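Thiol:disulfide interchange protein DsbA (Neisseria meningitidis MC58, PDB 3HZ8) probably acts as a periplasmic thiol-disulfide oxidoreductase of the DsbA type, using a redox-active disulfide to introduce disulfide bonds into other proteins. Local coordinates at residues Ala79-Ala84 with Lys126-Ala130; Thr72-Leu76 with Leu106-Leu112. The protein carries 1 engineered substitution. All blocks are in the same frame, centred on the assembly; numbering follows the deposited sequence.

Contact 1 of 2, residues Ala79-Ala84 with Lys126-Ala130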
ATOM      1  N   ALA A  79       3.264  -9.282   6.798  1.00 12.83           N
ATOM      2  CA  ALA A  79       4.345  -9.457   7.769  1.00 13.33           C
ATOM      3  C   ALA A  79       5.207  -8.199   7.936  1.00 14.32           C
ATOM      4  O   ALA A  79       5.638  -7.873   9.053  1.00 14.33           O
ATOM      5  CB  ALA A  79       5.209 -10.638   7.355  1.00 13.05           C
ATOM      6  N   VAL A  80       5.482  -7.508   6.828  1.00 14.85           N
ATOM      7  CA  VAL A  80       6.264  -6.266   6.853  1.00 16.43           C
ATOM      8  C   VAL A  80       5.496  -5.215   7.641  1.00 17.63           C
ATOM      9  O   VAL A  80       6.067  -4.507   8.471  1.00 18.14           O
ATOM     10  CB  VAL A  80       6.556  -5.751   5.418  1.00 15.84           C
ATOM     11  CG1 VAL A  80       7.055  -4.284   5.422  1.00 16.77           C
ATOM     12  CG2 VAL A  80       7.538  -6.667   4.722  1.00 16.29           C
ATOM     13  N   ASP A  81       4.197  -5.115   7.381  1.00 19.00           N
ATOM     14  CA  ASP A  81       3.361  -4.164   8.098  1.00 20.53           C
ATOM     15  C   ASP A  81       3.415  -4.418   9.603  1.00 21.49           C
ATOM     16  O   ASP A  81       3.544  -3.471  10.387  1.00 22.64           O
ATOM     17  CB  ASP A  81       1.921  -4.234   7.588  1.00 21.00           C
ATOM     18  CG  ASP A  81       1.365  -2.879   7.254  1.00 21.62           C
ATOM     19  OD1 ASP A  81       2.038  -1.859   7.532  1.00 21.71           O
ATOM     20  OD2 ASP A  81       0.246  -2.848   6.702  1.00 22.84           O
ATOM     21  N   MET A  82       3.359  -5.700   9.979  1.00 21.82           N
ATOM     22  CA  MET A  82       3.368  -6.147  11.373  0.50 22.23           C
ATOM     23  C   MET A  82       4.718  -5.894  12.055  1.00 22.88           C
ATOM     24  O   MET A  82       4.861  -5.010  12.904  1.00 22.94           O
ATOM     25  CB  MET A  82       3.039  -7.650  11.442  0.50 22.22           C
ATOM     26  CG  MET A  82       1.634  -8.033  10.996  0.50 21.84           C
ATOM     27  SD  MET A  82       1.327  -9.801  10.744  0.50 21.03           S
ATOM     28  CE  MET A  82       1.834 -10.438  12.345  0.50 20.08           C
ATOM     29  N   ALA A  83       5.698  -6.699  11.675  1.00 23.97           N
ATOM     30  CA  ALA A  83       6.989  -6.746  12.349  1.00 25.40           C
ATOM     31  C   ALA A  83       7.936  -5.605  12.008  1.00 26.26           C
ATOM     32  O   ALA A  83       8.884  -5.330  12.754  1.00 26.85           O
ATOM     33  CB  ALA A  83       7.647  -8.049  12.051  1.00 25.26           C
ATOM     34  N   ALA A  84       7.704  -4.954  10.877  1.00 27.29           N
ATOM     35  CA  ALA A  84       8.598  -3.901  10.438  1.00 27.91           C
ATOM     36  C   ALA A  84       7.911  -2.542  10.373  1.00 28.61           C
ATOM     37  O   ALA A  84       8.347  -1.671   9.618  1.00 28.97           O
ATOM     38  CB  ALA A  84       9.228  -4.259   9.087  1.00 28.02           C
ATOM     39  N   LYS A 126      12.226 -10.881  12.682  1.00 18.43           N
ATOM     40  CA  LYS A 126      10.912 -10.477  13.205  1.00 18.45           C
ATOM     41  C   LYS A 126       9.832 -10.542  12.130  1.00 17.30           C
ATOM     42  O   LYS A 126       8.708 -10.956  12.412  1.00 17.76           O
ATOM     43  CB  LYS A 126      10.944  -9.092  13.869  1.00 19.56           C
ATOM     44  CG  LYS A 126      11.579  -9.071  15.277  1.00 20.98           C
ATOM     45  CD  LYS A 126      10.884 -10.011  16.258  1.00 23.13           C
ATOM     46  CE  LYS A 126      11.243  -9.686  17.724  1.00 22.59           C
ATOM     47  NZ  LYS A 126      12.720  -9.683  18.005  1.00 26.10           N
ATOM     48  N   VAL A 127      10.187 -10.150  10.907  1.00 16.10           N
ATOM     49  CA  VAL A 127       9.261 -10.251   9.773  1.00 15.21           C
ATOM     50  C   VAL A 127       8.969 -11.728   9.454  1.00 14.51           C
ATOM     51  O   VAL A 127       7.828 -12.105   9.199  1.00 13.91           O
ATOM     52  CB  VAL A 127       9.760  -9.466   8.546  1.00 14.70           C
ATOM     53  CG1 VAL A 127       8.840  -9.699   7.345  1.00 14.62           C
ATOM     54  CG2 VAL A 127       9.820  -7.960   8.876  1.00 15.22           C
ATOM     55  N   LEU A 128      10.000 -12.571   9.523  1.00 13.67           N
ATOM     56  CA  LEU A 128       9.782 -14.016   9.413  1.00 13.92           C
ATOM     57  C   LEU A 128       8.789 -14.543  10.468  1.00 14.83           C
ATOM     58  O   LEU A 128       7.867 -15.279  10.138  1.00 14.14           O
ATOM     59  CB  LEU A 128      11.114 -14.770   9.497  1.00 13.93           C
ATOM     60  CG  LEU A 128      10.997 -16.296   9.412  1.00 13.92           C
ATOM     61  CD1 LEU A 128      10.224 -16.769   8.174  1.00 14.80           C
ATOM     62  CD2 LEU A 128      12.385 -16.960   9.504  1.00 13.70           C
ATOM     63  N   ALA A 129       8.973 -14.144  11.728  1.00 15.37           N
ATOM     64  CA  ALA A 129       8.038 -14.527  12.789  1.00 15.96           C
ATOM     65  C   ALA A 129       6.614 -14.061  12.501  1.00 16.12           C
ATOM     66  O   ALA A 129       5.661 -14.794  12.723  1.00 17.08           O
ATOM     67  CB  ALA A 129       8.511 -14.006  14.148  1.00 16.10           C
ATOM     68  N   ALA A 130       6.495 -12.833  12.001  1.00 16.09           N
ATOM     69  CA  ALA A 130       5.201 -12.297  11.604  1.00 15.85           C
ATOM     70  C   ALA A 130       4.590 -13.108  10.460  1.00 16.20           C
ATOM     71  O   ALA A 130       3.388 -13.369  10.471  1.00 15.72           O
ATOM     72  CB  ALA A 130       5.318 -10.824  11.213  1.00 15.73           C
TER
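V127 and A130 on one helix meet A79 and A83 on another inside the helical domain that DsbA proteins insert into their thioredoxin fold. The axes of the two short helical segments come within 8.1 Å of each other at 118°, and alanine suits so close an approach: facing methyls let the backbones near each other, with A79 CA 4.8 Å from A130 CA. The tight part centres on A130. Its CB lies over the turn of helix 71-83 formed by A79 and A83, 3.9 Å from A79 CB and 3.7 Å from A83 CB, and it also rests against the carbonyl oxygen of A79, which already accepts the helical bond from A83 N. V127 straddles the next part of the interface with its two branches. With CG1 anti to the backbone N (chi1 175°), this methyl faces A79 CB at 3.8 Å, while CG2 turns to A83 and to A84, the residue at which the helix geometry ends. Valine's fork thus lets one residue touch two successive turns. V80 adds a more distant flank; it points away from this contact and packs on helix 88-101, including A91 and I95. Toward solvent the backbones stay close, and it is the lysine chain that leaves the interface: K126 lends its CB to A83, but beyond CB its chain bends away, as suits a lysine at an exposed edge. M82, modelled in two conformers, makes only a doubtful contact with A130 at another edge. The contact is made by van der Waals packing of methyls on one another and on backbone carbonyls; at the lysine edge A83 CB sits 3.1 Å from K126 O, the oxygen that accepts the helical bond from A130 N.

Contact 2 of 2, residues Thr72-Leu76 with Leu106-Leu112; sequences TLARL and LQNPEVL
T72 projects from its helix as a bump that fits against the Q107-P109 corner, in the inserted helical domain of this DsbA-type thioredoxin fold, where a turn leads into helix 109-118. The hollow has three walls: the carbonyl of Q107, the ring of P109 and a methyl of L112. T72 CB and CG2 press on the first wall, and CB lies 3.3 Å from Q107 O. CG2 stands anti to the backbone N of T72, which brings it in toward L112 CD2, 4.1 Å away, while OG1 faces the proline, 3.8 Å from P109 CG. The threonine and proline side chains cross at about a right angle, and both threonine branches approach P109 CG, at the rim of the ring. Threonine suits this place by its compact, branched shape, with CG2 facing L112 and OG1 facing P109. Y131 of helix 124-132 touches T72, P109 and L112 and thereby closes over the same corner. Next to it, L73 lies alongside Q107, the two side chains pointing the same way, and L73 CD2 drops onto the peptide, 3.7 Å from Q107 N. One turn further on, L76 and L112 cross obliquely in the buried part: L112 CD1 comes 3.8 Å from L76 CD2, and its other methyl approaches L76 CB. L106 adds a looser flank through CD1, 4.3 Å from L76 CD2, and L106 and L76 also reach I95 of helix 88-101. The forked ends give each leucine two methyls to spread over its neighbours, and P109 fits the first turn of a helix, where its missing N-H goes unneeded. That turn is capped by N108, whose OD1 accepts from E110 N at 2.8 Å, the donor tilted 35° from the carbonyl plane.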
ATOM      1  N   THR A  72       1.065 -15.596  -1.177  1.00  9.02           N
ATOM      2  CA  THR A  72       2.329 -15.579  -0.427  1.00  9.67           C
ATOM      3  C   THR A  72       2.944 -14.176  -0.360  1.00  8.87           C
ATOM      4  O   THR A  72       3.470 -13.755   0.682  1.00  8.79           O
ATOM      5  CB  THR A  72       3.333 -16.599  -1.018  1.00 10.32           C
ATOM      6  OG1 THR A  72       2.798 -17.925  -0.867  1.00 13.34           O
ATOM      7  CG2 THR A  72       4.710 -16.506  -0.314  1.00 11.34           C
ATOM      8  N   LEU A  73       2.840 -13.442  -1.467  1.00  8.40           N
ATOM      9  CA  LEU A  73       3.355 -12.077  -1.493  1.00  8.17           C
ATOM     10  C   LEU A  73       2.515 -11.154  -0.629  1.00  7.94           C
ATOM     11  O   LEU A  73       3.043 -10.252   0.008  1.00  8.04           O
ATOM     12  CB  LEU A  73       3.411 -11.543  -2.931  1.00  8.14           C
ATOM     13  CG  LEU A  73       4.398 -12.228  -3.886  1.00  8.32           C
ATOM     14  CD1 LEU A  73       4.276 -11.664  -5.313  1.00  9.69           C
ATOM     15  CD2 LEU A  73       5.853 -12.145  -3.349  1.00  9.42           C
ATOM     16  N   ALA A  74       1.201 -11.360  -0.625  1.00  7.05           N
ATOM     17  CA  ALA A  74       0.332 -10.612   0.282  1.00  7.72           C
ATOM     18  C   ALA A  74       0.651 -10.927   1.756  1.00  8.61           C
ATOM     19  O   ALA A  74       0.655 -10.015   2.600  1.00  8.92           O
ATOM     20  CB  ALA A  74      -1.135 -10.864  -0.046  1.00  8.59           C
ATOM     21  N   ARG A  75       0.949 -12.194   2.069  1.00  8.58           N
ATOM     22  CA  ARG A  75       1.360 -12.555   3.428  1.00  9.35           C
ATOM     23  C   ARG A  75       2.683 -11.882   3.822  1.00  9.15           C
ATOM     24  O   ARG A  75       2.856 -11.468   4.980  1.00  9.27           O
ATOM     25  CB  ARG A  75       1.469 -14.074   3.580  1.00  9.75           C
ATOM     26  CG  ARG A  75       1.412 -14.500   5.039  1.00 12.89           C
ATOM     27  CD  ARG A  75       1.300 -16.005   5.233  1.00 16.60           C
ATOM     28  NE  ARG A  75       1.102 -16.278   6.649  1.00 19.82           N
ATOM     29  CZ  ARG A  75       1.016 -17.493   7.185  1.00 21.64           C
ATOM     30  NH1 ARG A  75       1.118 -18.570   6.419  1.00 23.64           N
ATOM     31  NH2 ARG A  75       0.835 -17.620   8.501  1.00 22.02           N
ATOM     32  N   LEU A  76       3.613 -11.782   2.870  1.00  9.27           N
ATOM     33  CA  LEU A  76       4.835 -10.988   3.077  1.00  9.70           C
ATOM     34  C   LEU A  76       4.516  -9.525   3.376  1.00 10.11           C
ATOM     35  O   LEU A  76       5.098  -8.948   4.298  1.00 10.49           O
ATOM     36  CB  LEU A  76       5.771 -11.084   1.867  1.00  8.93           C
ATOM     37  CG  LEU A  76       7.040 -10.223   1.916  1.00  9.71           C
ATOM     38  CD1 LEU A  76       7.840 -10.462   3.194  1.00  9.20           C
ATOM     39  CD2 LEU A  76       7.883 -10.417   0.678  1.00 11.09           C
ATOM     40  N   LEU A 106      10.395 -14.623  -4.320  1.00 14.34           N
ATOM     41  CA  LEU A 106       9.847 -14.470  -2.979  1.00 13.34           C
ATOM     42  C   LEU A 106       8.400 -14.970  -2.843  1.00 13.25           C
ATOM     43  O   LEU A 106       7.893 -15.094  -1.729  1.00 13.02           O
ATOM     44  CB  LEU A 106       9.992 -13.023  -2.483  1.00 13.33           C
ATOM     45  CG  LEU A 106      11.409 -12.445  -2.350  1.00 12.83           C
ATOM     46  CD1 LEU A 106      11.320 -11.011  -1.836  1.00 14.07           C
ATOM     47  CD2 LEU A 106      12.288 -13.299  -1.435  1.00 11.29           C
ATOM     48  N   GLN A 107       7.738 -15.262  -3.967  1.00 13.35           N
ATOM     49  CA  GLN A 107       6.386 -15.843  -3.905  1.00 13.40           C
ATOM     50  C   GLN A 107       6.402 -17.322  -3.498  1.00 13.36           C
ATOM     51  O   GLN A 107       5.342 -17.920  -3.236  1.00 13.16           O
ATOM     52  CB  GLN A 107       5.633 -15.667  -5.233  1.00 13.67           C
ATOM     53  CG  GLN A 107       6.221 -16.444  -6.411  1.00 15.02           C
ATOM     54  CD  GLN A 107       7.302 -15.690  -7.171  1.00 15.89           C
ATOM     55  OE1 GLN A 107       7.977 -14.817  -6.633  1.00 16.92           O
ATOM     56  NE2 GLN A 107       7.463 -16.027  -8.442  1.00 16.87           N
ATOM     57  N   ASN A 108       7.605 -17.903  -3.460  1.00 13.67           N
ATOM     58  CA  ASN A 108       7.788 -19.295  -3.027  1.00 14.62           C
ATOM     59  C   ASN A 108       8.198 -19.311  -1.563  1.00 14.32           C
ATOM     60  O   ASN A 108       9.299 -18.869  -1.250  1.00 14.40           O
ATOM     61  CB  ASN A 108       8.864 -19.977  -3.884  1.00 15.39           C
ATOM     62  CG  ASN A 108       9.257 -21.390  -3.384  1.00 18.26           C
ATOM     63  OD1 ASN A 108       8.963 -21.799  -2.251  1.00 22.06           O
ATOM     64  ND2 ASN A 108       9.953 -22.130  -4.243  1.00 21.07           N
ATOM     65  N   PRO A 109       7.326 -19.816  -0.665  1.00 14.28           N
ATOM     66  CA  PRO A 109       7.617 -19.766   0.773  1.00 14.75           C
ATOM     67  C   PRO A 109       8.994 -20.306   1.185  1.00 15.05           C
ATOM     68  O   PRO A 109       9.582 -19.777   2.126  1.00 15.08           O
ATOM     69  CB  PRO A 109       6.496 -20.611   1.382  1.00 14.62           C
ATOM     70  CG  PRO A 109       5.372 -20.427   0.440  1.00 14.82           C
ATOM     71  CD  PRO A 109       6.005 -20.432  -0.917  1.00 14.70           C
ATOM     72  N   GLU A 110       9.513 -21.320   0.491  1.00 15.13           N
ATOM     73  CA  GLU A 110      10.841 -21.852   0.838  1.00 16.01           C
ATOM     74  C   GLU A 110      11.951 -20.846   0.574  1.00 15.39           C
ATOM     75  O   GLU A 110      12.911 -20.740   1.347  1.00 17.19           O
ATOM     76  CB  GLU A 110      11.142 -23.139   0.083  1.00 16.89           C
ATOM     77  CG  GLU A 110      10.339 -24.318   0.567  1.00 21.45           C
ATOM     78  CD  GLU A 110      10.613 -24.622   2.023  1.00 21.09           C
ATOM     79  OE1 GLU A 110       9.701 -24.405   2.850  1.00 28.87           O
ATOM     80  OE2 GLU A 110      11.750 -25.049   2.347  1.00 29.90           O
ATOM     81  N   VAL A 111      11.827 -20.144  -0.545  1.00 14.37           N
ATOM     82  CA  VAL A 111      12.756 -19.070  -0.923  1.00 12.99           C
ATOM     83  C   VAL A 111      12.594 -17.851  -0.004  1.00 12.76           C
ATOM     84  O   VAL A 111      13.577 -17.288   0.489  1.00 13.13           O
ATOM     85  CB  VAL A 111      12.567 -18.662  -2.402  1.00 13.26           C
ATOM     86  CG1 VAL A 111      13.426 -17.455  -2.757  1.00 12.58           C
ATOM     87  CG2 VAL A 111      12.915 -19.831  -3.313  1.00 12.68           C
ATOM     88  N   LEU A 112      11.344 -17.467   0.248  1.00 11.81           N
ATOM     89  CA  LEU A 112      11.041 -16.302   1.072  1.00 11.46           C
ATOM     90  C   LEU A 112      11.551 -16.447   2.506  1.00 11.50           C
ATOM     91  O   LEU A 112      12.140 -15.520   3.060  1.00 11.43           O
ATOM     92  CB  LEU A 112       9.534 -16.030   1.074  1.00 11.00           C
ATOM     93  CG  LEU A 112       9.094 -14.899   2.008  1.00 11.70           C
ATOM     94  CD1 LEU A 112       9.760 -13.601   1.593  1.00 11.34           C
ATOM     95  CD2 LEU A 112       7.592 -14.754   1.979  1.00 11.85           C
TER

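Overall arrangement
Following the chain from the N terminus, strand 57-63 leads into helix 71-83, which carries the first segments of both contacts. Contact 2 uses its early turns and closes a loop of 29 residues that contains helix 88-101, returning at the start of helix 109-118. Contact 1 uses its last turn and closes a loop of 41 residues that includes helices 88-101 and 109-118, returning on helix 124-132. The segments alternate along the sequence, so the two loops cross and neither encloses the other. Their centres lie 13 Å apart. Together they join helix 71-83 to two successive helices of the inserted domain, before the chain passes through helix 134-149 and rejoins the sheet at strand 157-160.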